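Local coordinates for UPF0311 protein RPA1785 (Rhodopseudomonas palustris, PDB 3C5O) that is of unknown function but folds as a closed antiparallel beta-barrel of the UPF0311 (DUF3237) family and assembles into a complex of four subunits, at residues Val83-Val89 against Thr117-Thr123; Tyr134-Ser139 against Asp150-Val154; Tyr11-Thr16 against Glu42-Ile48. Residue numbers count along the deposited sequence, not the author numbering.

Contact 1. Residues Val83-Val89 against Thr117-Thr123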
loop_
_atom_site.group_PDB
_atom_site.type_symbol
_atom_site.label_atom_id
_atom_site.label_comp_id
_atom_site.label_asym_id
_atom_site.label_seq_id
_atom_site.Cartn_x
_atom_site.Cartn_y
_atom_site.Cartn_z
ATOM N N VAL B 83 -2.801 -17.389 -15.461
ATOM C CA VAL B 83 -3.076 -15.965 -15.385
ATOM C C VAL B 83 -2.199 -15.431 -14.281
ATOM O O VAL B 83 -2.236 -15.926 -13.169
ATOM C CB VAL B 83 -4.571 -15.682 -15.099
ATOM C CG1 VAL B 83 -4.819 -14.205 -14.880
ATOM C CG2 VAL B 83 -5.415 -16.205 -16.266
ATOM N N VAL B 84 -1.386 -14.439 -14.617
ATOM C CA VAL B 84 -0.431 -13.835 -13.684
ATOM C C VAL B 84 -0.753 -12.367 -13.532
ATOM O O VAL B 84 -0.733 -11.603 -14.503
ATOM C CB VAL B 84 1.062 -13.992 -14.142
ATOM C CG1 VAL B 84 2.010 -13.523 -13.041
ATOM C CG2 VAL B 84 1.382 -15.477 -14.509
ATOM N N TYR B 85 -1.081 -11.990 -12.299
ATOM C CA TYR B 85 -1.285 -10.591 -11.917
ATOM C C TYR B 85 0.066 -9.917 -11.624
ATOM O O TYR B 85 0.899 -10.464 -10.898
ATOM C CB TYR B 85 -2.242 -10.564 -10.724
ATOM C CG TYR B 85 -2.264 -9.276 -9.926
ATOM C CD1 TYR B 85 -2.559 -8.050 -10.531
ATOM C CD2 TYR B 85 -2.025 -9.295 -8.553
ATOM C CE1 TYR B 85 -2.549 -6.866 -9.792
ATOM C CE2 TYR B 85 -2.039 -8.142 -7.819
ATOM C CZ TYR B 85 -2.296 -6.932 -8.429
ATOM O OH TYR B 85 -2.312 -5.792 -7.645
ATOM N N VAL B 86 0.296 -8.765 -12.248
ATOM C CA VAL B 86 1.544 -8.011 -12.112
ATOM C C VAL B 86 1.311 -6.687 -11.397
ATOM O O VAL B 86 0.435 -5.918 -11.754
ATOM C CB VAL B 86 2.234 -7.706 -13.458
ATOM C CG1 VAL B 86 3.631 -7.074 -13.230
ATOM C CG2 VAL B 86 2.348 -8.965 -14.322
ATOM N N GLU B 87 2.105 -6.460 -10.373
ATOM C CA GLU B 87 2.188 -5.180 -9.718
ATOM C C GLU B 87 3.621 -4.709 -9.970
ATOM O O GLU B 87 4.539 -5.294 -9.424
ATOM C CB GLU B 87 1.979 -5.409 -8.239
ATOM C CG GLU B 87 1.157 -4.416 -7.518
ATOM C CD GLU B 87 0.808 -4.900 -6.118
ATOM O OE1 GLU B 87 1.684 -4.780 -5.220
ATOM O OE2 GLU B 87 -0.331 -5.398 -5.919
ATOM N N ASN B 88 3.815 -3.671 -10.792
ATOM C CA ASN B 88 5.165 -3.212 -11.166
ATOM C C ASN B 88 5.467 -1.788 -10.629
ATOM O O ASN B 88 4.910 -0.789 -11.111
ATOM C CB ASN B 88 5.293 -3.275 -12.685
ATOM C CG ASN B 88 6.733 -3.214 -13.184
ATOM O OD1 ASN B 88 7.686 -3.562 -12.486
ATOM N ND2 ASN B 88 6.882 -2.770 -14.438
ATOM N N VAL B 89 6.320 -1.709 -9.610
ATOM C CA VAL B 89 6.552 -0.462 -8.907
ATOM C C VAL B 89 8.023 -0.039 -9.017
ATOM O O VAL B 89 8.935 -0.850 -8.806
ATOM C CB VAL B 89 6.117 -0.542 -7.413
ATOM C CG1 VAL B 89 6.242 0.821 -6.747
ATOM C CG2 VAL B 89 4.677 -1.038 -7.272
ATOM N N THR B 117 12.502 -1.053 -11.698
ATOM C CA THR B 117 11.284 -1.357 -10.989
ATOM C C THR B 117 11.421 -2.656 -10.214
ATOM O O THR B 117 12.374 -3.425 -10.404
ATOM C CB THR B 117 10.103 -1.584 -11.963
ATOM O OG1 THR B 117 10.234 -2.884 -12.544
ATOM C CG2 THR B 117 10.065 -0.568 -13.073
ATOM N N ARG B 118 10.446 -2.910 -9.345
ATOM C CA ARG B 118 10.346 -4.217 -8.695
ATOM C C ARG B 118 9.010 -4.820 -9.100
ATOM O O ARG B 118 7.983 -4.390 -8.606
ATOM C CB ARG B 118 10.424 -4.099 -7.185
ATOM C CG ARG B 118 10.462 -5.458 -6.535
ATOM C CD ARG B 118 9.661 -5.500 -5.263
ATOM N NE ARG B 118 9.201 -6.862 -5.028
ATOM C CZ ARG B 118 8.614 -7.277 -3.915
ATOM N NH1 ARG B 118 8.437 -6.444 -2.894
ATOM N NH2 ARG B 118 8.238 -8.542 -3.813
ATOM N N PRO B 119 9.024 -5.786 -10.035
ATOM C CA PRO B 119 7.802 -6.514 -10.358
ATOM C C PRO B 119 7.450 -7.640 -9.386
ATOM O O PRO B 119 8.298 -8.507 -9.079
ATOM C CB PRO B 119 8.069 -7.054 -11.755
ATOM C CG PRO B 119 9.582 -7.140 -11.854
ATOM C CD PRO B 119 10.171 -6.201 -10.862
ATOM N N ARG B 120 6.199 -7.644 -8.927
ATOM C CA ARG B 120 5.687 -8.660 -8.022
ATOM C C ARG B 120 4.523 -9.409 -8.688
ATOM O O ARG B 120 3.580 -8.800 -9.190
ATOM C CB ARG B 120 5.237 -8.017 -6.698
ATOM C CG ARG B 120 5.137 -9.010 -5.541
ATOM C CD ARG B 120 4.419 -8.435 -4.339
ATOM N NE ARG B 120 3.070 -8.064 -4.722
ATOM C CZ ARG B 120 1.998 -8.834 -4.592
ATOM N NH1 ARG B 120 0.830 -8.375 -5.000
ATOM N NH2 ARG B 120 2.086 -10.032 -4.041
ATOM N N PHE B 121 4.601 -10.737 -8.684
ATOM C CA PHE B 121 3.648 -11.596 -9.382
ATOM C C PHE B 121 2.780 -12.385 -8.428
ATOM O O PHE B 121 3.231 -12.766 -7.339
ATOM C CB PHE B 121 4.406 -12.553 -10.312
ATOM C CG PHE B 121 5.369 -11.852 -11.225
ATOM C CD1 PHE B 121 4.900 -11.128 -12.306
ATOM C CD2 PHE B 121 6.738 -11.902 -10.978
ATOM C CE1 PHE B 121 5.785 -10.441 -13.140
ATOM C CE2 PHE B 121 7.650 -11.244 -11.815
ATOM C CZ PHE B 121 7.168 -10.505 -12.894
ATOM N N GLU B 122 1.550 -12.603 -8.823
ATOM C CA GLU B 122 0.661 -13.507 -8.142
ATOM C C GLU B 122 0.034 -14.419 -9.150
ATOM O O GLU B 122 -0.552 -13.967 -10.100
ATOM C CB GLU B 122 -0.450 -12.747 -7.444
ATOM C CG GLU B 122 -0.056 -11.979 -6.236
ATOM C CD GLU B 122 -1.240 -11.330 -5.553
ATOM O OE1 GLU B 122 -2.365 -11.555 -5.977
ATOM O OE2 GLU B 122 -1.060 -10.615 -4.583
ATOM N N THR B 123 0.156 -15.714 -8.913
ATOM C CA THR B 123 -0.481 -16.730 -9.733
ATOM C C THR B 123 -0.783 -18.035 -9.022
ATOM O O THR B 123 -0.092 -18.444 -8.144
ATOM C CB THR B 123 0.316 -17.012 -10.974
ATOM O OG1 THR B 123 -0.422 -17.835 -11.845
ATOM C CG2 THR B 123 1.558 -17.646 -10.644
#
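Polar and charged side chains can be ordered on the outer face of a barrel by its strands, and R120, Y85 and E87 illustrate how. E87 and R120 form an antiparallel hydrogen-bonded pair: E87 N reaches R120 O at 3.0 Å and R120 N reaches E87 O at 2.9 Å. On that outer face R120 NH1 meets E87 OE2 at 3.3 Å, a salt bridge whose hydrogen bond is weak, and E122 OE2 at 3.0 Å. Y85, paired with E122, brings its ring edge to the latter's carboxylate (CD2 of Y85 to OE1 of E122, 3.4 Å), while R33 of a second subunit forms a salt bridge with E122. The opposite face is mostly apolar, with V86 CG2 3.9 Å from F121 CD1, although T117 OG1 donates to N88 OD1 at 2.6 Å. One arginine between two carboxylates thus leaves the cluster with excess negative charge, which R33 of the neighbouring subunit helps to balance, so the network belongs to the assembly as well as to the barrel.

Contact 2. Residues Tyr134-Ser139 against Asp150-Val154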
loop_
_atom_site.group_PDB
_atom_site.type_symbol
_atom_site.label_atom_id
_atom_site.label_comp_id
_atom_site.label_asym_id
_atom_site.label_seq_id
_atom_site.Cartn_x
_atom_site.Cartn_y
_atom_site.Cartn_z
ATOM N N TYR B 134 10.388 -15.592 -5.235
ATOM C CA TYR B 134 11.618 -14.821 -5.421
ATOM C C TYR B 134 11.280 -13.336 -5.502
ATOM O O TYR B 134 10.156 -12.970 -5.813
ATOM C CB TYR B 134 12.336 -15.241 -6.712
ATOM C CG TYR B 134 12.861 -16.666 -6.713
ATOM C CD1 TYR B 134 14.158 -16.954 -6.267
ATOM C CD2 TYR B 134 12.078 -17.715 -7.171
ATOM C CE1 TYR B 134 14.655 -18.258 -6.273
ATOM C CE2 TYR B 134 12.557 -19.035 -7.166
ATOM C CZ TYR B 134 13.848 -19.299 -6.717
ATOM O OH TYR B 134 14.335 -20.591 -6.729
ATOM N N LEU B 135 12.258 -12.487 -5.225
ATOM C CA LEU B 135 12.148 -11.082 -5.571
ATOM C C LEU B 135 12.639 -10.914 -7.002
ATOM O O LEU B 135 13.520 -11.663 -7.459
ATOM C CB LEU B 135 13.026 -10.268 -4.642
ATOM C CG LEU B 135 12.795 -8.795 -4.369
ATOM C CD1 LEU B 135 11.739 -8.690 -3.327
ATOM C CD2 LEU B 135 14.086 -8.203 -3.846
ATOM N N PHE B 136 12.095 -9.928 -7.708
ATOM C CA PHE B 136 12.523 -9.664 -9.070
ATOM C C PHE B 136 12.818 -8.189 -9.212
ATOM O O PHE B 136 12.251 -7.346 -8.496
ATOM C CB PHE B 136 11.455 -10.081 -10.086
ATOM C CG PHE B 136 11.117 -11.547 -10.062
ATOM C CD1 PHE B 136 11.680 -12.420 -10.977
ATOM C CD2 PHE B 136 10.189 -12.049 -9.151
ATOM C CE1 PHE B 136 11.369 -13.789 -10.956
ATOM C CE2 PHE B 136 9.865 -13.406 -9.130
ATOM C CZ PHE B 136 10.459 -14.281 -10.036
ATOM N N VAL B 137 13.723 -7.865 -10.127
ATOM C CA VAL B 137 14.006 -6.464 -10.444
ATOM C C VAL B 137 13.822 -6.287 -11.946
ATOM O O VAL B 137 14.249 -7.116 -12.731
ATOM C CB VAL B 137 15.441 -6.065 -10.029
ATOM C CG1 VAL B 137 15.750 -4.611 -10.397
ATOM C CG2 VAL B 137 15.630 -6.244 -8.540
ATOM N N GLY B 138 13.172 -5.205 -12.349
ATOM C CA GLY B 138 13.017 -4.907 -13.769
ATOM C C GLY B 138 13.884 -3.755 -14.232
ATOM O O GLY B 138 13.949 -2.737 -13.563
ATOM N N SER B 139 14.549 -3.909 -15.370
ATOM C CA SER B 139 15.251 -2.787 -15.999
ATOM C C SER B 139 14.458 -2.510 -17.264
ATOM O O SER B 139 14.263 -3.427 -18.090
ATOM C CB SER B 139 16.694 -3.146 -16.323
ATOM O OG SER B 139 17.384 -2.056 -16.910
ATOM N N ASP B 150 12.868 -5.720 -18.841
ATOM C CA ASP B 150 13.667 -6.922 -18.736
ATOM C C ASP B 150 13.679 -7.321 -17.286
ATOM O O ASP B 150 14.181 -6.578 -16.437
ATOM C CB ASP B 150 15.078 -6.650 -19.222
ATOM C CG ASP B 150 15.118 -6.352 -20.692
ATOM O OD1 ASP B 150 14.549 -7.139 -21.479
ATOM O OD2 ASP B 150 15.725 -5.329 -21.066
ATOM N N VAL B 151 13.122 -8.489 -17.007
ATOM C CA VAL B 151 12.887 -8.947 -15.634
ATOM C C VAL B 151 14.022 -9.877 -15.202
ATOM O O VAL B 151 14.370 -10.822 -15.904
ATOM C CB VAL B 151 11.497 -9.665 -15.486
ATOM C CG1 VAL B 151 11.268 -10.153 -14.049
ATOM C CG2 VAL B 151 10.328 -8.735 -15.909
ATOM N N HIS B 152 14.586 -9.595 -14.036
ATOM C CA HIS B 152 15.678 -10.362 -13.501
ATOM C C HIS B 152 15.265 -10.970 -12.181
ATOM O O HIS B 152 14.713 -10.279 -11.336
ATOM C CB HIS B 152 16.884 -9.451 -13.301
ATOM C CG HIS B 152 17.304 -8.755 -14.552
ATOM N ND1 HIS B 152 18.249 -9.271 -15.402
ATOM C CD2 HIS B 152 16.875 -7.606 -15.122
ATOM C CE1 HIS B 152 18.414 -8.460 -16.429
ATOM N NE2 HIS B 152 17.587 -7.443 -16.288
ATOM N N GLN B 153 15.541 -12.255 -12.011
ATOM C CA GLN B 153 15.273 -12.964 -10.772
ATOM C C GLN B 153 16.395 -12.656 -9.792
ATOM O O GLN B 153 17.569 -12.813 -10.147
ATOM C CB GLN B 153 15.256 -14.460 -11.063
ATOM C CG GLN B 153 14.782 -15.319 -9.927
ATOM C CD GLN B 153 14.974 -16.806 -10.193
ATOM O OE1 GLN B 153 14.352 -17.652 -9.545
ATOM N NE2 GLN B 153 15.855 -17.133 -11.125
ATOM N N VAL B 154 16.054 -12.211 -8.575
ATOM C CA VAL B 154 17.075 -12.004 -7.540
ATOM C C VAL B 154 17.371 -13.320 -6.839
ATOM O O VAL B 154 16.481 -13.965 -6.254
ATOM C CB VAL B 154 16.704 -10.954 -6.483
ATOM C CG1 VAL B 154 17.770 -10.915 -5.361
ATOM C CG2 VAL B 154 16.538 -9.570 -7.120
#
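Y134 opens the approach to the strand by laying one face of its ring against Q153, whose OE1 lies 3.3 Å from Y134 CE2. At L135 the backbone pairing begins: L135 O accepts from V154 N at 2.8 Å, whereas L135 N and V154 O both bond to the hydroxyl of Y114 of the third subunit. A foreign side chain thus extends the local hydrogen-bond pattern. F136, in a non-hydrogen-bonded pair with Q153, turns to the same side of the sheet as V151; its CD1 is 3.8 Å from V151 CG1, its CA approaches H152 O at 3.2 Å in a CA-H...O contact, and its ring meets F121 edge-to-face. This is the beta hairpin of strands 136-142 and 146-154, the last two strands in the sheet order of an antiparallel barrel, and F136 and V151 are among the side chains that fill the interior. V137 points the other way. It makes the reciprocal bonds of an antiparallel hydrogen-bonded pair with H152, V137 N to H152 O at 2.9 Å and H152 N to V137 O at 2.8 Å; its CG2 lies 3.7 Å from V154 CG2, and V137 of the third subunit packs against V137. G138 pairs with V151 without hydrogen bonds between the two, G138 CA lying 3.4 Å from D150 O. S139 resumes the ladder with D150, giving S139 N to D150 O at 2.9 Å and receiving D150 N at S139 O at 2.8 Å, while the D150 carboxylate bonds to T14.

Contact 3. Residues Tyr11-Thr16 against Glu42-Ile48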
loop_
_atom_site.group_PDB
_atom_site.type_symbol
_atom_site.label_atom_id
_atom_site.label_comp_id
_atom_site.label_asym_id
_atom_site.label_seq_id
_atom_site.Cartn_x
_atom_site.Cartn_y
_atom_site.Cartn_z
ATOM N N TYR B 11 18.737 -12.943 -15.533
ATOM C CA TYR B 11 17.677 -12.515 -16.430
ATOM C C TYR B 11 16.741 -13.671 -16.680
ATOM O O TYR B 11 17.195 -14.777 -16.990
ATOM C CB TYR B 11 18.253 -12.016 -17.758
ATOM C CG TYR B 11 17.202 -11.879 -18.835
ATOM C CD1 TYR B 11 16.345 -10.786 -18.850
ATOM C CD2 TYR B 11 17.060 -12.856 -19.823
ATOM C CE1 TYR B 11 15.365 -10.652 -19.817
ATOM C CE2 TYR B 11 16.077 -12.748 -20.794
ATOM C CZ TYR B 11 15.232 -11.639 -20.783
ATOM O OH TYR B 11 14.263 -11.515 -21.752
ATOM N N VAL B 12 15.438 -13.443 -16.532
ATOM C CA VAL B 12 14.476 -14.515 -16.755
ATOM C C VAL B 12 13.524 -14.253 -17.929
ATOM O O VAL B 12 13.274 -15.146 -18.720
ATOM C CB VAL B 12 13.675 -14.917 -15.464
ATOM C CG1 VAL B 12 14.555 -15.687 -14.505
ATOM C CG2 VAL B 12 13.067 -13.691 -14.777
ATOM N N PHE B 13 12.965 -13.056 -18.043
ATOM C CA PHE B 13 12.061 -12.810 -19.174
ATOM C C PHE B 13 11.821 -11.352 -19.393
ATOM O O PHE B 13 12.145 -10.537 -18.531
ATOM C CB PHE B 13 10.713 -13.576 -19.031
ATOM C CG PHE B 13 9.996 -13.351 -17.720
ATOM C CD1 PHE B 13 10.107 -14.283 -16.688
ATOM C CD2 PHE B 13 9.193 -12.229 -17.527
ATOM C CE1 PHE B 13 9.459 -14.086 -15.493
ATOM C CE2 PHE B 13 8.527 -12.027 -16.319
ATOM C CZ PHE B 13 8.660 -12.959 -15.303
ATOM N N THR B 14 11.246 -11.031 -20.549
ATOM C CA THR B 14 10.899 -9.656 -20.901
ATOM C C THR B 14 9.375 -9.475 -21.035
ATOM O O THR B 14 8.692 -10.302 -21.662
ATOM C CB THR B 14 11.641 -9.215 -22.166
ATOM O OG1 THR B 14 13.051 -9.328 -21.939
ATOM C CG2 THR B 14 11.327 -7.765 -22.517
ATOM N N ILE B 15 8.860 -8.428 -20.374
ATOM C CA ILE B 15 7.467 -7.963 -20.524
ATOM C C ILE B 15 7.456 -6.714 -21.396
ATOM O O ILE B 15 8.126 -5.716 -21.079
ATOM C CB ILE B 15 6.811 -7.557 -19.165
ATOM C CG1 ILE B 15 6.787 -8.738 -18.180
ATOM C CG2 ILE B 15 5.392 -7.017 -19.385
ATOM C CD1 ILE B 15 6.305 -8.341 -16.776
ATOM N N THR B 16 6.717 -6.780 -22.496
ATOM C CA THR B 16 6.525 -5.641 -23.364
ATOM C C THR B 16 5.085 -5.170 -23.174
ATOM O O THR B 16 4.162 -5.873 -23.554
ATOM C CB THR B 16 6.764 -6.030 -24.835
ATOM O OG1 THR B 16 8.109 -6.489 -24.994
ATOM C CG2 THR B 16 6.540 -4.854 -25.769
ATOM N N GLU B 42 3.217 -8.529 -24.540
ATOM C CA GLU B 42 3.709 -9.894 -24.662
ATOM C C GLU B 42 4.674 -10.150 -23.533
ATOM O O GLU B 42 5.341 -9.234 -23.060
ATOM C CB GLU B 42 4.472 -10.065 -25.976
ATOM C CG GLU B 42 3.714 -9.643 -27.225
ATOM C CD GLU B 42 3.350 -10.849 -28.110
ATOM O OE1 GLU B 42 4.262 -11.660 -28.464
ATOM O OE2 GLU B 42 2.148 -10.990 -28.464
ATOM N N VAL B 43 4.758 -11.400 -23.113
ATOM C CA VAL B 43 5.761 -11.825 -22.154
ATOM C C VAL B 43 6.589 -12.933 -22.772
ATOM O O VAL B 43 6.044 -13.878 -23.353
ATOM C CB VAL B 43 5.111 -12.309 -20.860
ATOM C CG1 VAL B 43 6.141 -12.846 -19.912
ATOM C CG2 VAL B 43 4.346 -11.149 -20.216
ATOM N N LYS B 44 7.911 -12.814 -22.692
ATOM C CA LYS B 44 8.764 -13.820 -23.314
ATOM C C LYS B 44 10.116 -14.001 -22.638
ATOM O O LYS B 44 10.812 -13.043 -22.277
ATOM C CB LYS B 44 8.935 -13.570 -24.819
ATOM C CG LYS B 44 9.282 -14.847 -25.574
ATOM C CD LYS B 44 9.517 -14.623 -27.060
ATOM C CE LYS B 44 10.239 -15.828 -27.674
ATOM N NZ LYS B 44 10.427 -15.709 -29.149
ATOM N N GLY B 45 10.453 -15.270 -22.476
ATOM C CA GLY B 45 11.713 -15.726 -21.918
ATOM C C GLY B 45 11.752 -17.214 -22.175
ATOM O O GLY B 45 10.939 -17.717 -22.953
ATOM N N GLU B 46 12.694 -17.915 -21.542
ATOM C CA GLU B 46 12.763 -19.387 -21.623
ATOM C C GLU B 46 11.675 -19.977 -20.750
ATOM O O GLU B 46 11.599 -19.683 -19.557
ATOM C CB GLU B 46 14.099 -19.925 -21.112
ATOM C CG GLU B 46 15.312 -19.585 -21.930
ATOM C CD GLU B 46 16.455 -20.554 -21.660
ATOM O OE1 GLU B 46 16.230 -21.554 -20.927
ATOM O OE2 GLU B 46 17.573 -20.320 -22.189
ATOM N N GLY B 47 10.834 -20.818 -21.332
ATOM C CA GLY B 47 9.767 -21.463 -20.555
ATOM C C GLY B 47 8.738 -20.501 -19.996
ATOM O O GLY B 47 8.106 -20.767 -18.961
ATOM N N ILE B 48 8.582 -19.368 -20.670
ATOM C CA ILE B 48 7.446 -18.482 -20.407
ATOM C C ILE B 48 7.096 -17.690 -21.657
ATOM O O ILE B 48 7.953 -17.048 -22.250
ATOM C CB ILE B 48 7.657 -17.595 -19.155
ATOM C CG1 ILE B 48 6.385 -16.808 -18.822
ATOM C CG2 ILE B 48 8.916 -16.750 -19.295
ATOM C CD1 ILE B 48 6.366 -16.252 -17.412
HETATM O O HOH W 1 12.529 -12.218 -24.578
HETATM O O HOH W 2 14.786 -16.221 -20.845
HETATM O O HOH W 3 12.455 -17.605 -18.049
HETATM O O HOH W 4 8.457 -9.133 -24.208
#
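Four backbone hydrogen bonds carry this end of an antiparallel beta hairpin, formed by strands 9-27 and 32-45 of the barrel. T14 and K44 exchange two of them (T14 N to K44 O, 2.7 Å; K44 N to T14 O, 2.8 Å), and T16 and E42 the others (T16 N to E42 O, 2.9 Å; E42 N to T16 O, 3.0 Å). The direct ladder then gives way to water. V12 and F13 both face V151 of strand 146-154, a classic beta bulge, and two waters link V12 O to the backbone of E46, one through E46 N and the other through E46 O. Here strand 32-45 leaves through a type II turn from G45 to I48, its ends tied by G45 N to I48 O at 3.1 Å. On the inward side F13 is the centre of the packing: its CD2 lies 3.9 Å from V43 CG1, its CB 3.7 Å from I48 CG2, and I48 CD1 sits over one face of its ring. I15 CG1 continues the layer, 4.0 Å from V43 CG2. No side chain fits at G45, where an ideal CB would fall 2.2 Å from V12 O and 2.6 Å from F13 CB.

All three contacts are antiparallel strand pairs of one barrel, and they differ mainly in what lies on the outward side. Contacts 1 and 2 are buried and share a seam, since strands 114-122 and 136-142 are neighbours joined by T117 O to G138 N. Contacts 2 and 3 share another, where strands 146-154 and 9-27 meet and close the barrel. Contact 3 is only partly buried, which suits its waters and exposed E42 and K44. Outward, contact 1 has a charged network reaching a second subunit, contact 2 a mixed surface with V137 packing and hydrogen bonds to the third, which contact 1 also touches. Inside, contacts 1 and 3 meet across the barrel at F121 and F13.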